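ABC transporter, substrate-binding protein (Clostridium perfringens, PDB 4EDP) probably binds a small solute outside the cell and hands it to the membrane components of an ABC transporter for uptake. Local coordinates at residues 87-92 and 265-270; 139-144 and 259-264; 168-173 and 233-238; 200-205 and 344-349. One frame throughout, in Å; residues are numbered along the deposited sequence.

Contact 1 of 4, residues 87-92 and 265-270; sequences IDITYL and NTININ. With ACT (acetate ion), chain E.
Tyr91 CG (chi1 -80°) and Ile267 CG1 (chi1 -51°) each lie beside the backbone N, anti to the carbonyl carbon, and the two side chains run side by side from adjacent strands, pointing the same way. Ile267 CG1 lies over one face of the Tyr91 ring, 4.0 Å from its centroid and 15° off the normal, a CH-pi contact displaced toward the rim. The far end of the isoleucine continues along the ring, with Ile267 CD1 3.7 Å from Tyr91 CZ. Beyond it, Tyr91 OH donates to O of an acetate ion at 2.6 Å, in the ring plane; the acetate probably came from the crystallisation liquor. On the same face, Ile89 CD1 packs on Ile267 CG2 at 3.9 Å.

The backbones pair antiparallel. Thr90 and Asn268 form a hydrogen-bonded pair, with Thr90 N 2.8 Å from Asn268 O and the return bond from Asn268 N to Thr90 O at 2.9 Å. Thr90 O is gripped twice, because a water also donates to it. That water accepts from Asn268 ND2 at 2.8 Å and is hydrogen-bonded to Thr266 OG1 at 3.0 Å, while Asn268 OD1 is satisfied by Gly133 N.

The strand order 65-69, 37-41, 89-93, 262-269, 135-145, with 262-269 antiparallel to its neighbour 89-93, is consistent with a lobe of a type II periplasmic-binding fold. Helix 276-286 packs against Ile89, Tyr91 and Ile269, helix 72-81 against Thr90 and Leu92 on the other face, and strand 37-41 borders 89-93 along its far edge.

Contact 2 of 4, residues 139-144 and 259-264; sequences NSIGIV and GTYLNF
Asn139 and Asn263 are joined by three hydrogen bonds, two between their backbones and one between their side chains. Asn139 N donates to Asn263 O at 2.9 Å, in the carbonyl plane, and Asn263 N answers to Asn139 O at 3.0 Å from above that carbonyl's plane. The same Asn139 O also receives a CA-H contact from Leu262. The side-chain bond runs from Asn139 ND2 to Asn263 OD1 at 3.1 Å and is nearly straight (165°). It uses a lone pair of the acceptor and lies close to the donor's own amide plane, although the two amides are turned 52° apart.

Strand 135-145 pairs here with 262-269 and, along its other edge from Ser140 onward, with 233-237 and the adjoining Asp238, so the contact falls where the sheet passes from one lobe toward the other. This is consistent with the hinge region of a two-lobed periplasmic-binding fold.

Past Ser140 the pairing loosens: Ile141 N reaches Tyr261 O only through a weak bond of 3.5 Å. A side chain takes over as donor. Thr260 OG1, anti to its backbone N (chi1 -174°), gives its proton to Ile141 O at a short 2.5 Å, arriving above the carbonyl plane. Carbon atoms pack alongside: Ser140 CB meets Leu262 CD2 at 3.8 Å, and Ile141 CD1 lies 4.0 Å from Tyr261 CB. Of the hydroxyls, Ser140 OG is bound to Thr319 OG1 and Tyr261 OH to Glu187 OE2, while the carbonyl Gly259 O accepts from Trp156 NE1.

Contact 3 of 4, residues 168-173 and 233-238; sequences IAIPDI and AAVASD
The two strands run parallel, 12° between their directions, with Ala169 beside Ala234 and Ile168 beside Ala233. Ala169 CB and Ala234 CB sit level on one face, 4.1 Å apart, two shallow bumps with Leu222 of helix 219-227 resting against both. On the other face the match is uneven: the branch methyl Ile168 CG2 lies beside the low Ala233 CB at 4.1 Å, while the longer arm of Ile168 leads away.

Within the two segments Ala169 makes both backbone bonds, its N donating to Ala233 O at 3.1 Å and its O accepting from Val235 N at 3.1 Å; Ala233 is also bonded to Lys167, just before. Beyond this the strands part. Pro171 CD, where an N-H would otherwise be, lies 3.9 Å from Val235 CB and 3.5 Å from Val235 O, an oxygen that accepts from Tyr216 OH. Val235 leans toward the proline, with Trp156 and Leu159 also against its side chain.

Strand 168-171 thus lies between two parallel neighbours, 212-216 and 233-237. The chain links those two through helix 219-227 in a beta-alpha-beta crossover that passes over 168-171, as in the alpha/beta lobes of periplasmic-binding proteins.

Contact 4 of 4, residues 200-205 and 344-349; sequences AAFKEL and NNWNRI
Aromatic contact comes first. Phe202 points from helix 200-205 straight at its neighbour, and the Phe202 and Asn345 side chains cross at about a right angle. Asn345 CB stands almost exactly over the ring centre, 3.7 Å from the centroid and 6° off the normal, a CH-pi contact. The amide beyond it is steeply inclined to the ring, and Asn345 ND2 comes 3.7 Å from Phe202 CD2.

Apolar contacts flank this ring. Phe202 CE1 reaches Trp346 CB at 4.0 Å, and at the ring's edge Ile349 CD1 lies 3.8 Å from Phe202 CD1. The same methyl is pressed close to the backbone, with Ile349 CD1 only 3.2 Å from Phe202 O. With Trp342, which meets the ring edge-to-face, the residues around Phe202 are 342, 345, 346 and 349, the spacing of a knobs-into-holes socket. The two helices run nearly parallel (19°), their axes 10.5 Å apart at closest. One turn on, Leu205 CD1 touches the benzo part of the indole at Trp346 CZ3, 3.7 Å away. Trp346 CG is anti to its backbone N, which sends the indole toward the sheet, where Trp346 NE1 makes a weak bond to Asp172 OD1.

Polar contacts stay within or beyond the helices. Arg348 NH2 donates to Asn345 OD1 at 3.3 Å, close to the guanidinium plane but 58° above the carbonyl plane; the two residues lie three apart on helix 332-350. Outside the pair, Glu204 OE1 forms a salt bridge with Lys188 NZ, and Ile349 O accepts from Lys209 NZ.

Contacts 1, 2 and 3 follow one mixed sheet from lobe to lobe. Strand 262-269 serves contacts 1 and 2, whose centres are 23 Å apart. Contact 2 lies about 10 Å, centre to centre, from contact 3, joined to it by pairing of strands 135-145 and 233-237. Along the chain the three are nested: contact 3 closes the innermost loop, contact 2 encloses it and contact 1 encloses both. Contact 4 crosses this nesting, because helix 332-350 returns from the C-terminal end to helix 199-208. Its centre is about 16 Å from that of contact 3, which it meets through Trp346, and about 33 Å from that of contact 1, consistent with two lobes joined at contact 2.

Contact 1 of 4, residues 87-92 and 265-270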
loop_
_atom_site.group_PDB
_atom_site.type_symbol
_atom_site.label_atom_id
_atom_site.label_comp_id
_atom_site.label_asym_id
_atom_site.label_seq_id
_atom_site.Cartn_x
_atom_site.Cartn_y
_atom_site.Cartn_z
ATOM N N ILE A 87 -6.275 21.799 8.252
ATOM C CA ILE A 87 -5.619 20.524 8.512
ATOM C C ILE A 87 -4.116 20.739 8.780
ATOM O O ILE A 87 -3.464 21.524 8.090
ATOM C CB ILE A 87 -5.843 19.562 7.323
ATOM C CG1 ILE A 87 -7.340 19.250 7.179
ATOM C CG2 ILE A 87 -5.055 18.267 7.505
ATOM C CD1 ILE A 87 -7.658 18.355 6.018
ATOM N N ASP A 88 -3.590 20.043 9.791
ATOM C CA ASP A 88 -2.168 20.108 10.171
ATOM C C ASP A 88 -1.385 18.925 9.572
ATOM O O ASP A 88 -0.299 19.081 9.002
ATOM C CB ASP A 88 -2.046 20.111 11.692
ATOM C CG ASP A 88 -2.609 21.384 12.321
ATOM O OD1 ASP A 88 -2.165 22.486 11.912
ATOM O OD2 ASP A 88 -3.451 21.287 13.247
ATOM N N ILE A 89 -1.921 17.733 9.737
ATOM C CA ILE A 89 -1.257 16.571 9.158
ATOM C C ILE A 89 -2.249 15.707 8.414
ATOM O O ILE A 89 -3.417 15.608 8.795
ATOM C CB ILE A 89 -0.478 15.732 10.159
ATOM C CG1 ILE A 89 -1.382 15.106 11.185
ATOM C CG2 ILE A 89 0.644 16.549 10.822
ATOM C CD1 ILE A 89 -0.708 13.967 11.864
ATOM N N THR A 90 -1.752 15.059 7.366
ATOM C CA THR A 90 -2.574 14.270 6.481
ATOM C C THR A 90 -2.066 12.859 6.240
ATOM O O THR A 90 -0.917 12.657 5.821
ATOM C CB THR A 90 -2.655 14.987 5.118
ATOM O OG1 THR A 90 -3.237 16.297 5.291
ATOM C CG2 THR A 90 -3.478 14.186 4.108
ATOM N N TYR A 91 -2.931 11.896 6.522
ATOM C CA TYR A 91 -2.662 10.470 6.280
ATOM C C TYR A 91 -3.258 10.093 4.912
ATOM O O TYR A 91 -4.446 10.315 4.671
ATOM C CB TYR A 91 -3.343 9.582 7.332
ATOM C CG TYR A 91 -2.708 9.410 8.696
ATOM C CD1 TYR A 91 -2.795 10.388 9.671
ATOM C CD2 TYR A 91 -2.094 8.211 9.039
ATOM C CE1 TYR A 91 -2.244 10.187 10.943
ATOM C CE2 TYR A 91 -1.546 8.007 10.288
ATOM C CZ TYR A 91 -1.623 9.001 11.241
ATOM O OH TYR A 91 -1.093 8.790 12.483
ATOM N N LEU A 92 -2.447 9.534 4.015
ATOM C CA LEU A 92 -2.912 9.085 2.699
ATOM C C LEU A 92 -2.100 7.901 2.203
ATOM O O LEU A 92 -0.971 7.662 2.649
ATOM C CB LEU A 92 -2.749 10.189 1.627
ATOM C CG LEU A 92 -3.583 11.482 1.709
ATOM C CD1 LEU A 92 -3.008 12.585 0.804
ATOM C CD2 LEU A 92 -5.035 11.166 1.378
ATOM N N ASN A 265 1.501 3.784 3.204
ATOM C CA ASN A 265 0.630 4.885 3.566
ATOM C C ASN A 265 1.615 5.837 4.243
ATOM O O ASN A 265 2.512 5.399 4.965
ATOM C CB ASN A 265 -0.504 4.497 4.513
ATOM C CG ASN A 265 -1.498 3.553 3.862
ATOM O OD1 ASN A 265 -1.628 3.520 2.632
ATOM N ND2 ASN A 265 -2.221 2.813 4.678
ATOM N N THR A 266 1.452 7.134 4.023
ATOM C CA THR A 266 2.370 8.113 4.559
ATOM C C THR A 266 1.670 9.212 5.339
ATOM O O THR A 266 0.456 9.358 5.259
ATOM C CB THR A 266 3.138 8.809 3.403
ATOM O OG1 THR A 266 2.243 9.621 2.633
ATOM C CG2 THR A 266 3.841 7.791 2.491
ATOM N N ILE A 267 2.449 9.990 6.089
ATOM C CA ILE A 267 1.907 11.133 6.837
ATOM C C ILE A 267 2.672 12.370 6.389
ATOM O O ILE A 267 3.910 12.397 6.434
ATOM C CB ILE A 267 2.090 11.026 8.370
ATOM C CG1 ILE A 267 1.595 9.695 8.904
ATOM C CG2 ILE A 267 1.389 12.211 9.080
ATOM C CD1 ILE A 267 1.925 9.459 10.377
ATOM N N ASN A 268 1.929 13.381 5.953
ATOM C CA ASN A 268 2.476 14.659 5.514
ATOM C C ASN A 268 2.042 15.824 6.389
ATOM O O ASN A 268 0.988 15.768 7.060
ATOM C CB ASN A 268 2.010 14.933 4.081
ATOM C CG ASN A 268 2.869 14.263 3.073
ATOM O OD1 ASN A 268 3.919 14.798 2.711
ATOM N ND2 ASN A 268 2.429 13.090 2.578
ATOM N N ILE A 269 2.856 16.869 6.390
ATOM C CA ILE A 269 2.529 18.090 7.094
ATOM C C ILE A 269 1.978 19.082 6.073
ATOM O O ILE A 269 2.612 19.372 5.057
ATOM C CB ILE A 269 3.753 18.732 7.799
ATOM C CG1 ILE A 269 4.299 17.797 8.879
ATOM C CG2 ILE A 269 3.349 20.068 8.431
ATOM C CD1 ILE A 269 5.491 18.369 9.679
ATOM N N ASN A 270 0.777 19.589 6.323
ATOM C CA ASN A 270 0.178 20.556 5.404
ATOM C C ASN A 270 0.903 21.892 5.438
ATOM O O ASN A 270 1.248 22.410 6.488
ATOM C CB ASN A 270 -1.312 20.734 5.664
ATOM C CG ASN A 270 -2.071 19.476 5.438
ATOM O OD1 ASN A 270 -1.799 18.455 6.079
ATOM N ND2 ASN A 270 -3.051 19.524 4.529
HETATM C C ACT E . -0.861 5.258 12.756
HETATM O O ACT E . -0.274 6.343 13.020
HETATM O OXT ACT E . -0.154 4.216 12.791
HETATM C CH3 ACT E . -2.323 5.186 12.425
HETATM O O HOH W 1 0.092 11.664 3.340
#

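Contact 2 of 4, residues 139-144 and 259-264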
loop_
_atom_site.group_PDB
_atom_site.type_symbol
_atom_site.label_atom_id
_atom_site.label_comp_id
_atom_site.label_asym_id
_atom_site.label_seq_id
_atom_site.Cartn_x
_atom_site.Cartn_y
_atom_site.Cartn_z
ATOM N N ASN A 139 2.361 -2.503 3.116
ATOM C CA ASN A 139 1.589 -3.679 2.746
ATOM C C ASN A 139 2.323 -4.339 1.571
ATOM O O ASN A 139 3.148 -3.690 0.898
ATOM C CB ASN A 139 0.195 -3.318 2.248
ATOM C CG ASN A 139 -0.603 -2.518 3.251
ATOM O OD1 ASN A 139 -0.760 -2.921 4.405
ATOM N ND2 ASN A 139 -1.154 -1.408 2.802
ATOM N N SER A 140 2.009 -5.600 1.303
ATOM C CA SER A 140 2.636 -6.315 0.157
ATOM C C SER A 140 1.620 -7.202 -0.528
ATOM O O SER A 140 0.485 -7.340 -0.068
ATOM C CB SER A 140 3.839 -7.164 0.573
ATOM O OG SER A 140 3.496 -8.276 1.407
ATOM N N ILE A 141 2.045 -7.797 -1.636
ATOM C CA ILE A 141 1.223 -8.729 -2.386
ATOM C C ILE A 141 1.942 -10.063 -2.504
ATOM O O ILE A 141 3.106 -10.192 -2.140
ATOM C CB ILE A 141 0.873 -8.209 -3.796
ATOM C CG1 ILE A 141 2.140 -7.805 -4.558
ATOM C CG2 ILE A 141 -0.127 -7.013 -3.696
ATOM C CD1 ILE A 141 1.879 -7.375 -5.978
ATOM N N GLY A 142 1.214 -11.054 -2.984
ATOM C CA GLY A 142 1.754 -12.373 -3.221
ATOM C C GLY A 142 0.825 -13.038 -4.198
ATOM O O GLY A 142 -0.159 -12.422 -4.668
ATOM N N ILE A 143 1.152 -14.278 -4.550
ATOM C CA ILE A 143 0.271 -15.064 -5.408
ATOM C C ILE A 143 -0.426 -16.064 -4.472
ATOM O O ILE A 143 0.195 -16.988 -3.926
ATOM C CB ILE A 143 1.011 -15.846 -6.497
ATOM C CG1 ILE A 143 1.892 -14.912 -7.345
ATOM C CG2 ILE A 143 -0.024 -16.585 -7.378
ATOM C CD1 ILE A 143 2.771 -15.648 -8.371
ATOM N N VAL A 144 -1.710 -15.856 -4.247
ATOM C CA VAL A 144 -2.493 -16.763 -3.422
ATOM C C VAL A 144 -2.866 -17.895 -4.347
ATOM O O VAL A 144 -3.455 -17.661 -5.414
ATOM C CB VAL A 144 -3.732 -16.069 -2.846
ATOM C CG1 VAL A 144 -4.573 -17.072 -1.977
ATOM C CG2 VAL A 144 -3.287 -14.861 -2.048
ATOM N N GLY A 259 11.038 -11.055 -5.891
ATOM C CA GLY A 259 10.604 -10.044 -4.950
ATOM C C GLY A 259 9.152 -9.645 -5.108
ATOM O O GLY A 259 8.630 -9.629 -6.219
ATOM N N THR A 260 8.502 -9.405 -3.980
ATOM C CA THR A 260 7.146 -8.882 -3.938
ATOM C C THR A 260 7.213 -7.366 -4.177
ATOM O O THR A 260 8.303 -6.796 -4.386
ATOM C CB THR A 260 6.483 -9.092 -2.542
ATOM O OG1 THR A 260 5.102 -8.682 -2.588
ATOM C CG2 THR A 260 7.178 -8.286 -1.503
ATOM N N TYR A 261 6.038 -6.740 -4.255
ATOM C CA TYR A 261 5.898 -5.298 -4.405
ATOM C C TYR A 261 5.222 -4.747 -3.161
ATOM O O TYR A 261 4.245 -5.314 -2.662
ATOM C CB TYR A 261 5.055 -4.929 -5.634
ATOM C CG TYR A 261 5.800 -5.106 -6.929
ATOM C CD1 TYR A 261 5.963 -6.361 -7.493
ATOM C CD2 TYR A 261 6.334 -4.009 -7.595
ATOM C CE1 TYR A 261 6.663 -6.527 -8.678
ATOM C CE2 TYR A 261 7.037 -4.163 -8.786
ATOM C CZ TYR A 261 7.189 -5.415 -9.320
ATOM O OH TYR A 261 7.873 -5.596 -10.490
ATOM N N LEU A 262 5.781 -3.663 -2.630
ATOM C CA LEU A 262 5.217 -3.019 -1.468
ATOM C C LEU A 262 4.426 -1.786 -1.847
ATOM O O LEU A 262 4.622 -1.208 -2.925
ATOM C CB LEU A 262 6.335 -2.525 -0.541
ATOM C CG LEU A 262 7.389 -3.536 -0.109
ATOM C CD1 LEU A 262 8.435 -2.866 0.803
ATOM C CD2 LEU A 262 6.727 -4.729 0.547
ATOM N N ASN A 263 3.501 -1.414 -0.971
ATOM C CA ASN A 263 2.809 -0.128 -1.074
ATOM C C ASN A 263 2.845 0.455 0.351
ATOM O O ASN A 263 2.950 -0.296 1.328
ATOM C CB ASN A 263 1.418 -0.191 -1.684
ATOM C CG ASN A 263 0.447 -0.985 -0.876
ATOM O OD1 ASN A 263 -0.172 -0.471 0.068
ATOM N ND2 ASN A 263 0.233 -2.233 -1.287
ATOM N N PHE A 264 2.819 1.777 0.442
ATOM C CA PHE A 264 2.905 2.479 1.726
ATOM C C PHE A 264 1.772 3.469 1.936
ATOM O O PHE A 264 1.177 3.948 0.972
ATOM C CB PHE A 264 4.186 3.347 1.740
ATOM C CG PHE A 264 5.474 2.581 1.469
ATOM C CD1 PHE A 264 5.997 1.726 2.415
ATOM C CD2 PHE A 264 6.159 2.745 0.289
ATOM C CE1 PHE A 264 7.168 1.013 2.182
ATOM C CE2 PHE A 264 7.334 2.036 0.058
ATOM C CZ PHE A 264 7.825 1.161 0.999
#

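Contact 3 of 4, residues 168-173 and 233-238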
loop_
_atom_site.group_PDB
_atom_site.type_symbol
_atom_site.label_atom_id
_atom_site.label_comp_id
_atom_site.label_asym_id
_atom_site.label_seq_id
_atom_site.Cartn_x
_atom_site.Cartn_y
_atom_site.Cartn_z
ATOM N N ILE A 168 -7.183 -17.357 -13.146
ATOM C CA ILE A 168 -6.603 -16.358 -12.239
ATOM C C ILE A 168 -7.392 -15.059 -12.135
ATOM O O ILE A 168 -8.182 -14.718 -13.011
ATOM C CB ILE A 168 -5.105 -15.988 -12.605
ATOM C CG1 ILE A 168 -4.993 -14.988 -13.748
ATOM C CG2 ILE A 168 -4.257 -17.257 -12.889
ATOM C CD1 ILE A 168 -3.531 -14.558 -14.026
ATOM N N ALA A 169 -7.182 -14.361 -11.022
ATOM C CA ALA A 169 -7.752 -13.033 -10.806
ATOM C C ALA A 169 -6.589 -12.081 -10.507
ATOM O O ALA A 169 -5.637 -12.458 -9.804
ATOM C CB ALA A 169 -8.772 -13.021 -9.652
ATOM N N ILE A 170 -6.676 -10.868 -11.038
ATOM C CA ILE A 170 -5.657 -9.845 -10.838
ATOM C C ILE A 170 -6.356 -8.541 -10.414
ATOM O O ILE A 170 -7.529 -8.309 -10.730
ATOM C CB ILE A 170 -4.776 -9.633 -12.097
ATOM C CG1 ILE A 170 -5.592 -9.057 -13.257
ATOM C CG2 ILE A 170 -4.095 -10.976 -12.513
ATOM C CD1 ILE A 170 -4.807 -8.867 -14.589
ATOM N N PRO A 171 -5.648 -7.698 -9.661
ATOM C CA PRO A 171 -6.225 -6.445 -9.226
ATOM C C PRO A 171 -6.414 -5.480 -10.379
ATOM O O PRO A 171 -5.573 -5.419 -11.296
ATOM C CB PRO A 171 -5.174 -5.899 -8.245
ATOM C CG PRO A 171 -3.911 -6.463 -8.720
ATOM C CD PRO A 171 -4.272 -7.863 -9.161
ATOM N N ASP A 172 -7.505 -4.724 -10.344
ATOM C CA ASP A 172 -7.772 -3.771 -11.403
ATOM C C ASP A 172 -6.797 -2.603 -11.308
ATOM O O ASP A 172 -6.239 -2.315 -10.234
ATOM C CB ASP A 172 -9.200 -3.240 -11.318
ATOM C CG ASP A 172 -9.581 -2.443 -12.542
ATOM O OD1 ASP A 172 -9.457 -2.982 -13.663
ATOM O OD2 ASP A 172 -9.989 -1.280 -12.375
ATOM N N ILE A 173 -6.594 -1.935 -12.433
ATOM C CA ILE A 173 -5.675 -0.794 -12.506
ATOM C C ILE A 173 -6.004 0.315 -11.513
ATOM O O ILE A 173 -5.093 1.015 -11.050
ATOM C CB ILE A 173 -5.629 -0.221 -13.942
ATOM C CG1 ILE A 173 -4.476 0.777 -14.097
ATOM C CG2 ILE A 173 -6.985 0.390 -14.328
ATOM C CD1 ILE A 173 -3.052 0.150 -13.831
ATOM N N ALA A 233 -5.670 -19.225 -8.683
ATOM C CA ALA A 233 -4.656 -18.260 -8.234
ATOM C C ALA A 233 -5.094 -16.812 -8.350
ATOM O O ALA A 233 -5.904 -16.461 -9.213
ATOM C CB ALA A 233 -3.349 -18.441 -9.039
ATOM N N ALA A 234 -4.570 -15.970 -7.469
ATOM C CA ALA A 234 -4.837 -14.536 -7.539
ATOM C C ALA A 234 -3.649 -13.720 -7.051
ATOM O O ALA A 234 -2.965 -14.111 -6.095
ATOM C CB ALA A 234 -6.098 -14.146 -6.715
ATOM N N VAL A 235 -3.374 -12.611 -7.722
ATOM C CA VAL A 235 -2.362 -11.680 -7.235
ATOM C C VAL A 235 -3.156 -10.877 -6.207
ATOM O O VAL A 235 -4.149 -10.242 -6.555
ATOM C CB VAL A 235 -1.808 -10.770 -8.336
ATOM C CG1 VAL A 235 -0.942 -9.672 -7.741
ATOM C CG2 VAL A 235 -1.060 -11.585 -9.379
ATOM N N ALA A 236 -2.739 -10.914 -4.951
ATOM C CA ALA A 236 -3.503 -10.285 -3.894
ATOM C C ALA A 236 -2.654 -9.846 -2.708
ATOM O O ALA A 236 -1.571 -10.361 -2.468
ATOM C CB ALA A 236 -4.546 -11.263 -3.414
ATOM N N SER A 237 -3.209 -8.925 -1.935
ATOM C CA SER A 237 -2.535 -8.384 -0.775
ATOM C C SER A 237 -2.450 -9.361 0.384
ATOM O O SER A 237 -3.186 -10.353 0.453
ATOM C CB SER A 237 -3.297 -7.149 -0.297
ATOM O OG SER A 237 -4.573 -7.519 0.243
ATOM N N ASP A 238 -1.544 -9.052 1.303
ATOM C CA ASP A 238 -1.384 -9.782 2.539
ATOM C C ASP A 238 -2.721 -9.838 3.291
ATOM O O ASP A 238 -3.108 -10.898 3.804
ATOM C CB ASP A 238 -0.279 -9.140 3.394
ATOM C CG ASP A 238 -0.345 -7.593 3.437
ATOM O OD1 ASP A 238 -1.357 -6.968 3.047
ATOM O OD2 ASP A 238 0.650 -7.000 3.898
#

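Contact 4 of 4, residues 200-205 and 344-349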
loop_
_atom_site.group_PDB
_atom_site.type_symbol
_atom_site.label_atom_id
_atom_site.label_comp_id
_atom_site.label_asym_id
_atom_site.label_seq_id
_atom_site.Cartn_x
_atom_site.Cartn_y
_atom_site.Cartn_z
ATOM N N ALA A 200 5.579 -2.253 -23.451
ATOM C CA ALA A 200 5.891 -3.680 -23.466
ATOM C C ALA A 200 5.129 -4.413 -22.361
ATOM O O ALA A 200 4.682 -5.531 -22.549
ATOM C CB ALA A 200 7.409 -3.919 -23.322
ATOM N N ALA A 201 4.948 -3.750 -21.226
ATOM C CA ALA A 201 4.232 -4.358 -20.110
ATOM C C ALA A 201 2.801 -4.614 -20.565
ATOM O O ALA A 201 2.230 -5.669 -20.288
ATOM C CB ALA A 201 4.258 -3.451 -18.891
ATOM N N PHE A 202 2.215 -3.649 -21.270
ATOM C CA PHE A 202 0.846 -3.828 -21.725
ATOM C C PHE A 202 0.716 -4.929 -22.764
ATOM O O PHE A 202 -0.318 -5.617 -22.779
ATOM C CB PHE A 202 0.154 -2.505 -22.090
ATOM C CG PHE A 202 -0.304 -1.741 -20.880
ATOM C CD1 PHE A 202 -1.433 -2.128 -20.197
ATOM C CD2 PHE A 202 0.410 -0.661 -20.406
ATOM C CE1 PHE A 202 -1.849 -1.449 -19.063
ATOM C CE2 PHE A 202 -0.002 0.010 -19.271
ATOM C CZ PHE A 202 -1.141 -0.383 -18.609
ATOM N N LYS A 203 1.756 -5.154 -23.577
ATOM C CA LYS A 203 1.733 -6.253 -24.539
ATOM C C LYS A 203 1.752 -7.582 -23.775
ATOM O O LYS A 203 1.119 -8.556 -24.212
ATOM C CB LYS A 203 2.893 -6.182 -25.533
ATOM C CG LYS A 203 2.821 -5.032 -26.531
ATOM C CD LYS A 203 1.611 -5.127 -27.458
ATOM C CE LYS A 203 1.657 -4.034 -28.527
ATOM N NZ LYS A 203 0.520 -4.130 -29.494
ATOM N N GLU A 204 2.463 -7.637 -22.644
ATOM C CA GLU A 204 2.475 -8.861 -21.824
ATOM C C GLU A 204 1.111 -9.044 -21.156
ATOM O O GLU A 204 0.643 -10.168 -20.999
ATOM C CB GLU A 204 3.595 -8.873 -20.792
ATOM C CG GLU A 204 4.984 -8.995 -21.382
ATOM C CD GLU A 204 5.246 -10.354 -22.046
ATOM O OE1 GLU A 204 4.464 -11.308 -21.872
ATOM O OE2 GLU A 204 6.264 -10.470 -22.733
ATOM N N LEU A 205 0.473 -7.956 -20.768
ATOM C CA LEU A 205 -0.875 -8.048 -20.183
ATOM C C LEU A 205 -1.866 -8.594 -21.223
ATOM O O LEU A 205 -2.762 -9.371 -20.868
ATOM C CB LEU A 205 -1.321 -6.719 -19.586
ATOM C CG LEU A 205 -0.572 -6.307 -18.306
ATOM C CD1 LEU A 205 -0.892 -4.887 -17.929
ATOM C CD2 LEU A 205 -0.926 -7.260 -17.136
ATOM N N ASN A 344 -6.295 3.952 -19.556
ATOM C CA ASN A 344 -6.841 3.800 -20.904
ATOM C C ASN A 344 -6.396 2.477 -21.527
ATOM O O ASN A 344 -7.220 1.704 -22.017
ATOM C CB ASN A 344 -6.429 4.968 -21.805
ATOM C CG ASN A 344 -7.162 6.253 -21.478
ATOM O OD1 ASN A 344 -8.059 6.269 -20.639
ATOM N ND2 ASN A 344 -6.802 7.337 -22.164
ATOM N N ASN A 345 -5.095 2.221 -21.496
ATOM C CA ASN A 345 -4.531 0.976 -22.051
ATOM C C ASN A 345 -5.106 -0.273 -21.384
ATOM O O ASN A 345 -5.446 -1.254 -22.053
ATOM C CB ASN A 345 -3.018 0.933 -21.859
ATOM C CG ASN A 345 -2.252 1.787 -22.860
ATOM O OD1 ASN A 345 -2.759 2.130 -23.928
ATOM N ND2 ASN A 345 -0.994 2.087 -22.530
ATOM N N TRP A 346 -5.200 -0.229 -20.060
ATOM C CA TRP A 346 -5.701 -1.358 -19.266
ATOM C C TRP A 346 -7.135 -1.685 -19.633
ATOM O O TRP A 346 -7.459 -2.833 -19.932
ATOM C CB TRP A 346 -5.631 -1.013 -17.782
ATOM C CG TRP A 346 -6.097 -2.103 -16.853
ATOM C CD1 TRP A 346 -7.391 -2.383 -16.488
ATOM C CD2 TRP A 346 -5.265 -3.024 -16.124
ATOM N NE1 TRP A 346 -7.407 -3.424 -15.591
ATOM C CE2 TRP A 346 -6.117 -3.828 -15.345
ATOM C CE3 TRP A 346 -3.881 -3.226 -16.043
ATOM C CZ2 TRP A 346 -5.633 -4.838 -14.518
ATOM C CZ3 TRP A 346 -3.394 -4.224 -15.222
ATOM C CH2 TRP A 346 -4.271 -5.025 -14.466
ATOM N N ASN A 347 -7.991 -0.668 -19.602
ATOM C CA ASN A 347 -9.393 -0.855 -19.936
ATOM C C ASN A 347 -9.589 -1.344 -21.372
ATOM O O ASN A 347 -10.440 -2.181 -21.625
ATOM C CB ASN A 347 -10.189 0.429 -19.671
ATOM C CG ASN A 347 -10.317 0.744 -18.181
ATOM O OD1 ASN A 347 -10.179 -0.144 -17.341
ATOM N ND2 ASN A 347 -10.607 1.998 -17.854
ATOM N N ARG A 348 -8.808 -0.814 -22.306
ATOM C CA ARG A 348 -8.884 -1.236 -23.699
ATOM C C ARG A 348 -8.564 -2.723 -23.805
ATOM O O ARG A 348 -9.219 -3.461 -24.537
ATOM C CB ARG A 348 -7.903 -0.415 -24.543
ATOM C CG ARG A 348 -7.770 -0.836 -26.006
ATOM C CD ARG A 348 -6.816 0.096 -26.747
ATOM N NE ARG A 348 -5.502 0.161 -26.108
ATOM C CZ ARG A 348 -4.507 -0.697 -26.326
ATOM N NH1 ARG A 348 -4.658 -1.705 -27.178
ATOM N NH2 ARG A 348 -3.353 -0.554 -25.681
ATOM N N ILE A 349 -7.568 -3.160 -23.043
ATOM C CA ILE A 349 -7.128 -4.554 -23.048
ATOM C C ILE A 349 -7.975 -5.535 -22.272
ATOM O O ILE A 349 -8.292 -6.614 -22.767
ATOM C CB ILE A 349 -5.730 -4.694 -22.415
ATOM C CG1 ILE A 349 -4.664 -4.172 -23.358
ATOM C CG2 ILE A 349 -5.440 -6.144 -22.119
ATOM C CD1 ILE A 349 -3.272 -4.267 -22.767
#